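Local coordinates for CheC, inhibitor of MCP methylation / FliN fusion protein (Thermotoga maritima, PDB 4HYN) that forms part of the flagellar rotor and, as a member of the CheC phosphatase family, probably dephosphorylates the chemotaxis response regulator CheY through its CheC-like domain, at residues E7-I12 with V188-Y192; I35-T41 with V165-I171; V50-F54 with D146-F151; E57-S62 with N73-K79; I85-M90 with I104-V109. Numbering follows the deposited sequence.

Contact 1 (E7-I12 with V188-Y192); sequences EEKDMI and VKKMY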
# COMPACT_ATOMS: atom_id res chain seq x y z
N GLU A 7 17.91 9.05 -3.88
CA GLU A 7 18.03 7.79 -4.62
C GLU A 7 17.09 6.73 -4.07
O GLU A 7 16.43 6.02 -4.83
CB GLU A 7 19.46 7.26 -4.56
CG GLU A 7 20.46 8.06 -5.36
CD GLU A 7 21.90 7.75 -4.96
OE1 GLU A 7 22.66 7.22 -5.81
OE2 GLU A 7 22.28 8.04 -3.80
N GLU A 8 17.04 6.62 -2.74
CA GLU A 8 16.17 5.64 -2.09
C GLU A 8 14.70 5.97 -2.34
O GLU A 8 13.89 5.06 -2.55
CB GLU A 8 16.47 5.57 -0.59
CG GLU A 8 17.79 4.89 -0.27
CD GLU A 8 18.18 5.04 1.18
OE1 GLU A 8 18.31 4.01 1.88
OE2 GLU A 8 18.37 6.19 1.62
N LYS A 9 14.36 7.26 -2.34
CA LYS A 9 13.00 7.69 -2.61
C LYS A 9 12.66 7.41 -4.07
O LYS A 9 11.52 7.07 -4.38
CB LYS A 9 12.82 9.18 -2.33
CG LYS A 9 12.80 9.57 -0.86
CD LYS A 9 12.28 10.99 -0.72
CE LYS A 9 12.28 11.45 0.71
NZ LYS A 9 13.67 11.46 1.23
N ASP A 10 13.63 7.60 -4.97
CA ASP A 10 13.41 7.34 -6.39
C ASP A 10 13.17 5.84 -6.64
O ASP A 10 12.38 5.47 -7.50
CB ASP A 10 14.59 7.83 -7.24
CG ASP A 10 14.50 9.32 -7.57
OD1 ASP A 10 13.44 9.78 -8.06
OD2 ASP A 10 15.51 10.04 -7.36
N MSE A 11 13.87 5.00 -5.88
CA MSE A 11 13.68 3.56 -6.01
C MSE A 11 12.26 3.19 -5.59
O MSE A 11 11.61 2.38 -6.24
CB MSE A 11 14.68 2.79 -5.14
CG MSE A 11 14.35 1.31 -5.03
SE MSE A 11 15.18 0.43 -3.54
CE MSE A 11 14.07 1.13 -2.12
N ILE A 12 11.80 3.79 -4.48
CA ILE A 12 10.46 3.57 -3.95
C ILE A 12 9.42 3.81 -5.04
O ILE A 12 8.49 3.02 -5.21
CB ILE A 12 10.14 4.53 -2.78
CG1 ILE A 12 10.96 4.19 -1.54
CG2 ILE A 12 8.65 4.50 -2.46
CD1 ILE A 12 10.82 2.76 -1.09
N VAL A 188 13.18 0.19 3.67
CA VAL A 188 13.59 0.88 2.44
C VAL A 188 15.10 0.75 2.21
O VAL A 188 15.53 0.46 1.10
CB VAL A 188 13.20 2.38 2.49
CG1 VAL A 188 13.84 3.15 1.33
CG2 VAL A 188 11.70 2.51 2.43
N LYS A 189 15.87 0.95 3.28
CA LYS A 189 17.34 0.83 3.22
C LYS A 189 17.72 -0.60 2.84
O LYS A 189 18.67 -0.83 2.09
CB LYS A 189 17.96 1.19 4.58
CG LYS A 189 19.48 1.31 4.54
CD LYS A 189 20.19 0.53 5.64
CE LYS A 189 20.36 1.35 6.92
NZ LYS A 189 21.17 0.64 7.96
N LYS A 190 16.96 -1.56 3.36
CA LYS A 190 17.19 -2.97 3.09
C LYS A 190 16.90 -3.27 1.61
O LYS A 190 17.66 -3.98 0.96
CB LYS A 190 16.30 -3.82 4.00
CG LYS A 190 16.96 -5.06 4.56
CD LYS A 190 17.46 -5.99 3.47
CE LYS A 190 18.98 -5.97 3.39
NZ LYS A 190 19.51 -6.54 2.11
N MSE A 191 15.80 -2.72 1.10
CA MSE A 191 15.44 -2.90 -0.31
C MSE A 191 16.49 -2.24 -1.21
O MSE A 191 16.75 -2.72 -2.30
CB MSE A 191 14.07 -2.28 -0.60
CG MSE A 191 12.89 -2.95 0.07
SE MSE A 191 11.26 -1.94 -0.27
CE MSE A 191 11.33 -1.99 -2.20
N TYR A 192 17.08 -1.15 -0.73
CA TYR A 192 18.10 -0.44 -1.49
C TYR A 192 19.38 -1.26 -1.62
O TYR A 192 20.07 -1.15 -2.63
CB TYR A 192 18.39 0.92 -0.86
CG TYR A 192 19.13 1.85 -1.79
CD1 TYR A 192 18.57 2.24 -3.01
CD2 TYR A 192 20.42 2.30 -1.49
CE1 TYR A 192 19.27 3.05 -3.91
CE2 TYR A 192 21.13 3.11 -2.38
CZ TYR A 192 20.55 3.48 -3.59
OH TYR A 192 21.25 4.25 -4.50

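Contact 2 (I35-T41 with V165-I171); sequences IHITVPT and VEFEMEI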
# COMPACT_ATOMS: atom_id res chain seq x y z
N ILE A 35 -7.07 -0.64 -15.46
CA ILE A 35 -6.68 0.05 -14.24
C ILE A 35 -5.22 0.44 -14.30
O ILE A 35 -4.35 -0.39 -14.56
CB ILE A 35 -6.95 -0.82 -13.00
CG1 ILE A 35 -8.44 -1.17 -12.94
CG2 ILE A 35 -6.52 -0.09 -11.73
CD1 ILE A 35 -8.79 -2.26 -11.98
N HIS A 36 -4.96 1.72 -14.07
CA HIS A 36 -3.60 2.23 -14.10
C HIS A 36 -3.23 2.84 -12.75
O HIS A 36 -4.06 3.42 -12.07
CB HIS A 36 -3.43 3.26 -15.21
CG HIS A 36 -2.01 3.67 -15.44
ND1 HIS A 36 -0.96 2.78 -15.33
CD2 HIS A 36 -1.46 4.86 -15.78
CE1 HIS A 36 0.18 3.41 -15.58
NE2 HIS A 36 -0.10 4.67 -15.86
N ILE A 37 -1.96 2.70 -12.39
CA ILE A 37 -1.48 3.25 -11.14
C ILE A 37 -0.19 4.05 -11.30
O ILE A 37 0.67 3.71 -12.11
CB ILE A 37 -1.35 2.14 -10.06
CG1 ILE A 37 -2.75 1.79 -9.53
CG2 ILE A 37 -0.46 2.58 -8.91
CD1 ILE A 37 -2.77 0.73 -8.46
N THR A 38 -0.11 5.15 -10.57
CA THR A 38 1.04 6.05 -10.60
C THR A 38 1.45 6.38 -9.16
O THR A 38 0.66 6.19 -8.24
CB THR A 38 0.66 7.34 -11.40
OG1 THR A 38 0.89 7.11 -12.80
CG2 THR A 38 1.43 8.57 -10.94
N VAL A 39 2.69 6.80 -8.97
CA VAL A 39 3.21 7.15 -7.64
C VAL A 39 3.71 8.60 -7.64
O VAL A 39 4.91 8.85 -7.76
CB VAL A 39 4.38 6.24 -7.23
CG1 VAL A 39 4.68 6.45 -5.77
CG2 VAL A 39 4.06 4.79 -7.52
N PRO A 40 2.79 9.57 -7.46
CA PRO A 40 3.16 10.99 -7.45
C PRO A 40 4.01 11.45 -6.27
O PRO A 40 4.85 12.33 -6.41
CB PRO A 40 1.80 11.70 -7.41
CG PRO A 40 0.82 10.65 -7.91
CD PRO A 40 1.34 9.40 -7.27
N THR A 41 3.83 10.82 -5.11
CA THR A 41 4.54 11.25 -3.92
C THR A 41 5.22 10.16 -3.09
O THR A 41 4.78 9.02 -3.06
CB THR A 41 3.56 12.06 -3.03
OG1 THR A 41 3.31 13.33 -3.65
CG2 THR A 41 4.10 12.28 -1.65
N VAL A 165 4.10 6.52 0.98
CA VAL A 165 3.99 6.51 -0.47
C VAL A 165 2.57 6.72 -0.97
O VAL A 165 1.63 6.04 -0.53
CB VAL A 165 4.52 5.18 -1.04
CG1 VAL A 165 4.66 5.27 -2.55
CG2 VAL A 165 5.86 4.79 -0.37
N GLU A 166 2.41 7.67 -1.89
CA GLU A 166 1.10 7.96 -2.47
C GLU A 166 0.90 7.28 -3.82
O GLU A 166 1.75 7.37 -4.70
CB GLU A 166 0.91 9.47 -2.64
CG GLU A 166 -0.44 9.85 -3.24
CD GLU A 166 -0.55 11.32 -3.62
OE1 GLU A 166 -1.37 11.62 -4.51
OE2 GLU A 166 0.16 12.17 -3.04
N PHE A 167 -0.23 6.59 -3.96
CA PHE A 167 -0.56 5.92 -5.21
C PHE A 167 -1.81 6.54 -5.82
O PHE A 167 -2.80 6.73 -5.13
CB PHE A 167 -0.82 4.43 -4.98
CG PHE A 167 0.42 3.64 -4.72
CD1 PHE A 167 1.31 3.36 -5.75
CD2 PHE A 167 0.71 3.19 -3.43
CE1 PHE A 167 2.47 2.62 -5.50
CE2 PHE A 167 1.86 2.45 -3.17
CZ PHE A 167 2.74 2.17 -4.20
N GLU A 168 -1.74 6.88 -7.10
CA GLU A 168 -2.91 7.43 -7.78
C GLU A 168 -3.49 6.30 -8.63
O GLU A 168 -2.78 5.68 -9.43
CB GLU A 168 -2.56 8.63 -8.65
CG GLU A 168 -3.80 9.38 -9.10
CD GLU A 168 -3.54 10.37 -10.20
OE1 GLU A 168 -3.22 11.54 -9.88
OE2 GLU A 168 -3.69 10.00 -11.39
N MSE A 169 -4.78 6.00 -8.44
CA MSE A 169 -5.42 4.93 -9.19
C MSE A 169 -6.54 5.42 -10.12
O MSE A 169 -7.41 6.19 -9.72
CB MSE A 169 -5.92 3.84 -8.24
CG MSE A 169 -6.50 2.62 -8.93
SE MSE A 169 -6.76 1.09 -7.73
CE MSE A 169 -8.24 1.78 -6.70
N GLU A 170 -6.45 4.99 -11.37
CA GLU A 170 -7.43 5.34 -12.39
C GLU A 170 -8.13 4.08 -12.86
O GLU A 170 -7.49 3.19 -13.42
CB GLU A 170 -6.75 6.04 -13.58
CG GLU A 170 -6.20 7.43 -13.26
CD GLU A 170 -5.41 8.05 -14.42
OE1 GLU A 170 -5.44 7.52 -15.55
OE2 GLU A 170 -4.74 9.09 -14.18
N ILE A 171 -9.42 3.97 -12.57
CA ILE A 171 -10.21 2.83 -13.00
C ILE A 171 -11.12 3.35 -14.11
O ILE A 171 -11.73 4.41 -13.98
CB ILE A 171 -11.06 2.27 -11.84
CG1 ILE A 171 -10.14 1.76 -10.73
CG2 ILE A 171 -11.95 1.14 -12.34
CD1 ILE A 171 -10.88 1.20 -9.53

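Contact 3 (V50-F54 with D146-F151); sequences VKSDF and DPNTQF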
# COMPACT_ATOMS: atom_id res chain seq x y z
N VAL A 50 2.89 10.12 11.74
CA VAL A 50 2.09 9.44 10.71
C VAL A 50 0.58 9.55 10.90
O VAL A 50 -0.14 9.93 9.96
CB VAL A 50 2.49 7.96 10.57
CG1 VAL A 50 1.55 7.25 9.60
CG2 VAL A 50 3.91 7.86 10.06
N LYS A 51 0.09 9.24 12.10
CA LYS A 51 -1.34 9.30 12.37
C LYS A 51 -1.96 10.66 12.02
O LYS A 51 -3.07 10.72 11.48
CB LYS A 51 -1.64 8.96 13.83
CG LYS A 51 -3.12 8.82 14.12
CD LYS A 51 -3.41 8.81 15.61
CE LYS A 51 -4.92 8.74 15.86
NZ LYS A 51 -5.27 8.92 17.30
N SER A 52 -1.24 11.75 12.30
CA SER A 52 -1.76 13.09 12.02
C SER A 52 -1.88 13.39 10.52
O SER A 52 -2.45 14.42 10.14
CB SER A 52 -0.91 14.16 12.71
OG SER A 52 0.42 14.16 12.20
N ASP A 53 -1.32 12.52 9.67
CA ASP A 53 -1.39 12.70 8.23
C ASP A 53 -2.75 12.29 7.67
O ASP A 53 -3.12 12.72 6.58
CB ASP A 53 -0.33 11.87 7.51
CG ASP A 53 1.05 12.47 7.60
OD1 ASP A 53 2.01 11.74 7.27
OD2 ASP A 53 1.18 13.67 7.96
N PHE A 54 -3.45 11.43 8.40
CA PHE A 54 -4.76 10.94 7.97
C PHE A 54 -5.85 11.40 8.93
O PHE A 54 -5.59 11.61 10.11
CB PHE A 54 -4.77 9.42 7.90
CG PHE A 54 -3.62 8.84 7.12
CD1 PHE A 54 -3.67 8.79 5.73
CD2 PHE A 54 -2.49 8.35 7.77
CE1 PHE A 54 -2.62 8.27 5.00
CE2 PHE A 54 -1.42 7.82 7.04
CZ PHE A 54 -1.49 7.78 5.65
N ASP A 146 -10.18 9.47 16.50
CA ASP A 146 -10.23 9.01 17.88
C ASP A 146 -8.80 9.20 18.42
O ASP A 146 -7.87 8.55 17.95
CB ASP A 146 -10.61 7.53 17.94
CG ASP A 146 -10.74 7.00 19.37
OD1 ASP A 146 -10.12 7.54 20.30
OD2 ASP A 146 -11.48 6.01 19.55
N PRO A 147 -8.63 10.09 19.41
CA PRO A 147 -7.30 10.34 19.99
C PRO A 147 -6.60 9.15 20.62
O PRO A 147 -5.38 9.16 20.76
CB PRO A 147 -7.57 11.45 21.01
CG PRO A 147 -8.99 11.25 21.37
CD PRO A 147 -9.64 10.93 20.06
N ASN A 148 -7.35 8.11 20.94
CA ASN A 148 -6.77 6.92 21.57
C ASN A 148 -6.20 5.90 20.61
O ASN A 148 -5.43 5.03 21.01
CB ASN A 148 -7.82 6.24 22.46
CG ASN A 148 -8.39 7.16 23.51
OD1 ASN A 148 -7.65 7.85 24.21
ND2 ASN A 148 -9.71 7.21 23.60
N THR A 149 -6.59 5.98 19.34
CA THR A 149 -6.10 5.02 18.36
C THR A 149 -4.66 5.30 17.96
O THR A 149 -4.18 6.43 18.01
CB THR A 149 -6.98 4.98 17.09
OG1 THR A 149 -7.04 6.28 16.50
CG2 THR A 149 -8.38 4.49 17.43
N GLN A 150 -3.95 4.24 17.60
CA GLN A 150 -2.56 4.38 17.19
C GLN A 150 -2.34 3.74 15.82
O GLN A 150 -2.92 2.70 15.50
CB GLN A 150 -1.63 3.74 18.24
CG GLN A 150 -1.72 4.40 19.62
CD GLN A 150 -0.97 3.62 20.70
OE1 GLN A 150 -1.28 3.74 21.90
NE2 GLN A 150 0.03 2.83 20.30
N PHE A 151 -1.54 4.39 14.99
CA PHE A 151 -1.24 3.83 13.68
C PHE A 151 -0.43 2.53 13.91
O PHE A 151 0.34 2.43 14.87
CB PHE A 151 -0.41 4.84 12.87
CG PHE A 151 -0.37 4.56 11.40
CD1 PHE A 151 0.63 3.76 10.86
CD2 PHE A 151 -1.34 5.07 10.56
CE1 PHE A 151 0.67 3.48 9.50
CE2 PHE A 151 -1.32 4.80 9.20
CZ PHE A 151 -0.31 4.00 8.67

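Contact 4 (E57-S62 with N73-K79); sequences EQVVVS and NVLVLDK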
# COMPACT_ATOMS: atom_id res chain seq x y z
N GLU A 57 -12.50 8.14 9.63
CA GLU A 57 -12.48 6.69 9.82
C GLU A 57 -12.04 6.06 8.50
O GLU A 57 -12.67 6.26 7.47
CB GLU A 57 -13.89 6.22 10.21
CG GLU A 57 -13.95 4.95 11.04
CD GLU A 57 -15.34 4.68 11.59
OE1 GLU A 57 -15.91 3.60 11.31
OE2 GLU A 57 -15.89 5.56 12.29
N GLN A 58 -10.92 5.33 8.53
CA GLN A 58 -10.40 4.69 7.33
C GLN A 58 -10.06 3.21 7.50
O GLN A 58 -10.09 2.67 8.60
CB GLN A 58 -9.16 5.45 6.84
CG GLN A 58 -9.48 6.90 6.48
CD GLN A 58 -8.43 7.56 5.63
OE1 GLN A 58 -8.20 8.77 5.74
NE2 GLN A 58 -7.80 6.79 4.75
N VAL A 59 -9.73 2.56 6.38
CA VAL A 59 -9.39 1.15 6.39
C VAL A 59 -7.90 0.96 6.20
O VAL A 59 -7.31 1.51 5.28
CB VAL A 59 -10.16 0.40 5.27
CG1 VAL A 59 -9.72 -1.08 5.20
CG2 VAL A 59 -11.66 0.49 5.52
N VAL A 60 -7.28 0.21 7.11
CA VAL A 60 -5.85 -0.05 7.02
C VAL A 60 -5.66 -1.54 6.77
O VAL A 60 -6.21 -2.38 7.48
CB VAL A 60 -5.07 0.39 8.28
CG1 VAL A 60 -5.27 1.88 8.53
CG2 VAL A 60 -5.49 -0.40 9.50
N VAL A 61 -4.95 -1.84 5.69
CA VAL A 61 -4.68 -3.22 5.32
C VAL A 61 -3.18 -3.42 5.49
O VAL A 61 -2.38 -2.73 4.86
CB VAL A 61 -5.05 -3.50 3.84
CG1 VAL A 61 -5.04 -5.00 3.58
CG2 VAL A 61 -6.41 -2.91 3.50
N SER A 62 -2.81 -4.33 6.38
CA SER A 62 -1.40 -4.58 6.63
C SER A 62 -0.98 -6.00 6.33
O SER A 62 -1.75 -6.95 6.48
CB SER A 62 -1.02 -4.19 8.07
OG SER A 62 -1.87 -4.80 9.01
N ASN A 73 3.97 -3.75 6.43
CA ASN A 73 3.63 -3.01 5.21
C ASN A 73 2.15 -2.66 5.38
O ASN A 73 1.29 -3.54 5.44
CB ASN A 73 3.87 -3.91 3.99
CG ASN A 73 3.59 -3.22 2.66
OD1 ASN A 73 3.70 -3.84 1.60
ND2 ASN A 73 3.24 -1.94 2.70
N VAL A 74 1.87 -1.36 5.45
CA VAL A 74 0.52 -0.87 5.66
C VAL A 74 -0.07 -0.07 4.51
O VAL A 74 0.59 0.81 3.95
CB VAL A 74 0.47 0.01 6.94
CG1 VAL A 74 -0.92 0.62 7.13
CG2 VAL A 74 0.87 -0.81 8.15
N LEU A 75 -1.32 -0.38 4.17
CA LEU A 75 -2.05 0.33 3.13
C LEU A 75 -3.20 1.06 3.81
O LEU A 75 -3.92 0.48 4.63
CB LEU A 75 -2.62 -0.64 2.09
CG LEU A 75 -1.68 -1.27 1.06
CD1 LEU A 75 -2.51 -1.99 0.02
CD2 LEU A 75 -0.83 -0.19 0.41
N VAL A 76 -3.36 2.34 3.49
CA VAL A 76 -4.42 3.15 4.07
C VAL A 76 -5.38 3.61 2.98
O VAL A 76 -5.02 4.39 2.10
CB VAL A 76 -3.84 4.39 4.82
CG1 VAL A 76 -4.96 5.20 5.48
CG2 VAL A 76 -2.83 3.94 5.86
N LEU A 77 -6.61 3.10 3.06
CA LEU A 77 -7.65 3.42 2.09
C LEU A 77 -8.84 4.09 2.78
O LEU A 77 -9.26 3.68 3.87
CB LEU A 77 -8.13 2.13 1.40
CG LEU A 77 -7.19 1.31 0.51
CD1 LEU A 77 -6.08 0.70 1.33
CD2 LEU A 77 -7.98 0.19 -0.17
N ASP A 78 -9.40 5.12 2.15
CA ASP A 78 -10.54 5.81 2.73
C ASP A 78 -11.86 5.10 2.42
O ASP A 78 -11.98 4.37 1.43
CB ASP A 78 -10.57 7.30 2.32
CG ASP A 78 -11.13 7.54 0.93
OD1 ASP A 78 -11.78 8.59 0.75
OD2 ASP A 78 -10.92 6.72 0.02
N LYS A 79 -12.83 5.29 3.32
CA LYS A 79 -14.16 4.69 3.19
C LYS A 79 -14.75 4.71 1.79
O LYS A 79 -15.30 3.71 1.34
CB LYS A 79 -15.13 5.35 4.17
CG LYS A 79 -15.25 4.66 5.53
CD LYS A 79 -16.13 5.49 6.46
CE LYS A 79 -16.81 4.64 7.50
NZ LYS A 79 -15.82 3.84 8.26

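Contact 5 (I85-M90 with I104-V109); sequences IADLMM and IKLSAV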
# COMPACT_ATOMS: atom_id res chain seq x y z
N ILE A 85 -14.44 -0.15 -4.45
CA ILE A 85 -13.81 -1.43 -4.75
C ILE A 85 -14.71 -2.61 -4.38
O ILE A 85 -14.84 -3.56 -5.14
CB ILE A 85 -12.42 -1.54 -4.09
CG1 ILE A 85 -11.43 -0.64 -4.85
CG2 ILE A 85 -11.93 -2.98 -4.06
CD1 ILE A 85 -10.10 -0.46 -4.17
N ALA A 86 -15.37 -2.51 -3.22
CA ALA A 86 -16.26 -3.57 -2.76
C ALA A 86 -17.39 -3.77 -3.77
O ALA A 86 -17.64 -4.89 -4.21
CB ALA A 86 -16.82 -3.23 -1.39
N ASP A 87 -18.02 -2.66 -4.16
CA ASP A 87 -19.12 -2.69 -5.12
C ASP A 87 -18.66 -3.33 -6.43
O ASP A 87 -19.40 -4.11 -7.04
CB ASP A 87 -19.63 -1.26 -5.37
CG ASP A 87 -20.94 -1.24 -6.17
OD1 ASP A 87 -20.98 -0.54 -7.21
OD2 ASP A 87 -21.92 -1.89 -5.75
N LEU A 88 -17.44 -3.00 -6.85
CA LEU A 88 -16.86 -3.56 -8.07
C LEU A 88 -16.68 -5.08 -7.95
O LEU A 88 -17.08 -5.83 -8.84
CB LEU A 88 -15.51 -2.90 -8.36
CG LEU A 88 -15.37 -1.90 -9.51
CD1 LEU A 88 -16.70 -1.64 -10.16
CD2 LEU A 88 -14.74 -0.61 -9.02
N MSE A 89 -16.10 -5.52 -6.84
CA MSE A 89 -15.89 -6.95 -6.59
C MSE A 89 -17.21 -7.71 -6.54
O MSE A 89 -17.27 -8.88 -6.90
CB MSE A 89 -15.15 -7.16 -5.26
CG MSE A 89 -13.66 -6.79 -5.24
SE MSE A 89 -12.51 -7.89 -6.41
CE MSE A 89 -11.78 -6.46 -7.49
N MSE A 90 -18.27 -7.04 -6.08
CA MSE A 90 -19.58 -7.66 -5.97
C MSE A 90 -20.42 -7.64 -7.25
O MSE A 90 -21.55 -8.13 -7.25
CB MSE A 90 -20.35 -7.08 -4.79
CG MSE A 90 -19.86 -7.61 -3.45
SE MSE A 90 -20.11 -6.38 -1.99
CE MSE A 90 -22.02 -6.63 -1.71
N ILE A 104 -19.44 -7.91 4.89
CA ILE A 104 -19.51 -8.47 3.54
C ILE A 104 -18.68 -7.65 2.54
O ILE A 104 -17.97 -8.21 1.70
CB ILE A 104 -20.97 -8.60 3.07
CG1 ILE A 104 -21.71 -9.58 3.99
CG2 ILE A 104 -21.03 -9.05 1.61
CD1 ILE A 104 -23.21 -9.52 3.90
N LYS A 105 -18.77 -6.33 2.65
CA LYS A 105 -18.01 -5.45 1.78
C LYS A 105 -16.54 -5.58 2.14
O LYS A 105 -15.68 -5.67 1.26
CB LYS A 105 -18.45 -3.99 1.98
CG LYS A 105 -19.85 -3.66 1.50
CD LYS A 105 -20.07 -2.16 1.54
CE LYS A 105 -21.41 -1.76 0.96
NZ LYS A 105 -21.48 -0.28 0.78
N LEU A 106 -16.26 -5.57 3.44
CA LEU A 106 -14.89 -5.70 3.94
C LEU A 106 -14.29 -7.03 3.54
O LEU A 106 -13.08 -7.16 3.37
CB LEU A 106 -14.88 -5.56 5.46
CG LEU A 106 -14.46 -4.21 6.04
CD1 LEU A 106 -15.15 -3.07 5.31
CD2 LEU A 106 -14.79 -4.18 7.52
N SER A 107 -15.16 -8.03 3.37
CA SER A 107 -14.73 -9.35 2.96
C SER A 107 -14.34 -9.33 1.48
O SER A 107 -13.40 -10.03 1.07
CB SER A 107 -15.84 -10.37 3.20
OG SER A 107 -15.40 -11.68 2.89
N ALA A 108 -15.04 -8.52 0.69
CA ALA A 108 -14.76 -8.41 -0.74
C ALA A 108 -13.50 -7.59 -1.02
O ALA A 108 -12.80 -7.85 -2.00
CB ALA A 108 -15.95 -7.80 -1.47
N VAL A 109 -13.23 -6.59 -0.19
CA VAL A 109 -12.04 -5.78 -0.37
C VAL A 109 -10.82 -6.58 0.10
O VAL A 109 -9.73 -6.43 -0.44
CB VAL A 109 -12.13 -4.44 0.38
CG1 VAL A 109 -10.84 -3.63 0.20
CG2 VAL A 109 -13.29 -3.64 -0.14

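Contact 1 (E7-I12 with V188-Y192)
Two helices near the ends of the chain cross almost at right angles here: the axes of 7-12 and 188-192 run at 85° and approach to 10.0 Å, a spacing filled by side chains with no hydrogen bond between the segments. The aromatic contacts centre on Tyr192, whose t rotamer sends the ring to the first turns of helix 6-30. Glu8 CG sits over one face of that ring, 3.9 Å from the centroid of Tyr192, a CH-pi contact made by the aliphatic part of an acidic side chain. Met11, a selenomethionine, lies at the ring edge with SE 5.2 Å from the Tyr192 centroid, a Met-aromatic contact. Glu7 CB meets Tyr192 OH at 3.5 Å. Apolar packing continues along the two helices. Met11 CE reaches Met191 CB at 3.7 Å and Val188 CG1 at 4.0 Å, while Ile12 CD1 touches Val188 CG2 at 3.6 Å. The carboxylate of Glu8 has its hydrogen bond outside the pair: OE2 accepts from Thr5 N, while Glu8 OE1 lies 3.6 Å from Lys189 CA. Ile12 and Val188 both lean on Ile183, so the crossing packs against strand 177-184; Ile12 also touches Val42 of strand 35-46. It is orthogonal helix-helix packing, joining the first and last helices of the CheC-like alpha/beta fold.

Contact 2 (I35-T41 with V165-I171)
Alternation along the two antiparallel strands puts apolar side chains on one face and polar ones on the other, and their rotamers decide how they meet. Ile35 and Ile37, both m,t, lie on one face with Met169 and Ile171; Ile35 CG1 meets Ile171 CG1 at 4.0 Å and Ile37 CG1 meets Met169 CG at 3.9 Å. Met169, a selenomethionine, runs t,t,p away from strand 35-41, toward Leu81 and Ile85 of helix 79-89. The m rotamer of Phe167 brings its ring against Ile37 (CD1 to Ile37 CG2, 3.7 Å) and Val39 (CE1 to Val39 CG2, 3.4 Å), with Met20 of helix 6-30 beyond. Strand 35-46 is an outermost strand of the antiparallel sheet in the CheC-like fold, and strand 161-171 pairs it to the interior. Backbone bonds hold the register: His36 N to Glu170 O is 3.0 Å, Glu170 N to His36 O 2.9 Å, and Glu168 N to Thr38 O 2.7 Å. Beyond Val39, Thr41 O accepts from Glu166 N at 3.0 Å, while Pro40 CD lies 3.3 Å from Glu166 O. On the polar face Glu166 and Glu168 extend t,t, whereas Glu170 is m,t, and the carboxylates of the last two converge, Glu168 OE2 and Glu170 OE2, both acceptors, 3.1 Å apart; both side chains touch Lys176. Thr41 OG1 gives Glu166 OE2 a weak 3.4 Å hydrogen bond.

Contact 3 (V50-F54 with D146-F151)
A beta turn held by a lysine from a distant loop, and a small aromatic cluster beside it, tie two connections between strands together. Asp146 to Thr149 form a type I turn, with an Asx turn at its start: Asn148 N donates to Asp146 OD1 at 2.9 Å. Lys51, fully extended with every chi angle trans, carries its ammonium to the turn's carbonyls. Its NZ donates to Asp146 O at 2.7 Å and to Thr149 O at 2.8 Å, bridging the two ends of the turn. At the other end of the contact Phe151 points back to the 50-54 loop. Val50 CG1 stands 3.5 Å from the Phe151 centroid, almost on the ring normal, a CH-pi contact. The rings of Phe54 and Phe151 are near parallel (12°) but slid apart, centroids 5.9 Å, touching at CE2 of each ring (3.7 Å). Phe144 adjoins both rings, and both rest on Val76 of strand 71-78. Two inter-strand loops are thus joined by a lysine-bonded type I turn and by phenylalanines packed on the sheet.

Contact 4 (E57-S62 with N73-K79)
Valine and leucine side chains fill the middle of this strand pair and alternate between the faces of the sheet. On one face Val61 CB lies 4.1 Å from Leu75 CB, and Val61 CG2 lies 4.2 Å from Leu77 CD1; all three residues touch Met113 of helix 103-128. On the other face Val60 CG1 meets Val76 CG2 at 4.2 Å and Ser62 CB meets Val74 CG2 at 3.9 Å; Val74 and Val76 also touch Phe151. Between the faces, two hydrogen-bonded pairs fix the antiparallel register: Val59 N to Leu77 O and Leu77 N to Val59 O, both 2.8 Å, then Val61 N to Leu75 O at 2.8 Å and Leu75 N to Val61 O at 2.7 Å. Val60 CA adds a CA-H...O contact of 3.1 Å to Leu75 O. Asn73 bonds through its amide to Gln181, on strand 177-184. At the opposite end of 73-79, Asp78 is the N-cap of helix 79-89, its carboxylate accepting from Leu81 N. Lys79 then reaches back, its NZ forming a 3.1 Å salt bridge with Glu57 OE1. Strands 57-66 and 71-78 make a beta hairpin in the interior of the antiparallel sheet, flanked by strands 133-143 and 177-184.

Contact 5 (I85-M90 with I104-V109)
Ile85 opens the contact, its CG2 4.2 Å from Val109 CG2. One residue on, Ala86 is the point of closest backbone approach, its CA 5.2 Å from that of Lys105. The small side chain permits this: Ala86 CB lies 3.8 Å from both Lys105 CB and Val109 CG2, and the helix axes come within 8.3 Å while crossing at 81°. Next to touch is selenomethionine Met89. Its CB packs on Ala108 CB at 3.9 Å and its CG approaches Ala108 O at 3.5 Å, but the end of the side chain leaves toward Leu27 and Ile30 of helix 6-30. Met90, also selenomethionine and just past the helix, extends over the first turns of 103-128, with CE 4.2 Å from Ile104 CG2 and CG 4.4 Å from Ala108 CB. No hydrogen bond links the segments; Lys105 NZ bonds instead to Glu100 O in the intervening loop. Helix 79-89, following strand 71-78, thus packs across helix 103-128, touches helix 6-30 through Met89 and meets Met169 of strand 161-171 through Ile85.

In the fold
Contacts 2 and 4 belong to one antiparallel sheet, their centres about 15 Å apart, and the others join helices or loops around it. Contact 1 reaches contact 2 through Ile12 CG2 and Val165 CG2 (3.5 Å), and contact 5 reaches it through Met169 CE and Ile85 CD1 (3.9 Å). These two helix crossings lie on opposite sides of the chain's centre, about 33 Å between centres. Contact 3 rests on contact 4, with Phe151 CE2 3.8 Å from Val76 CG2. Helices 6-30 and 103-128, which enter contacts 1 and 5, fall in the two CheC-like sequence repeats; in CheC relatives the corresponding helices carry the phosphatase residues.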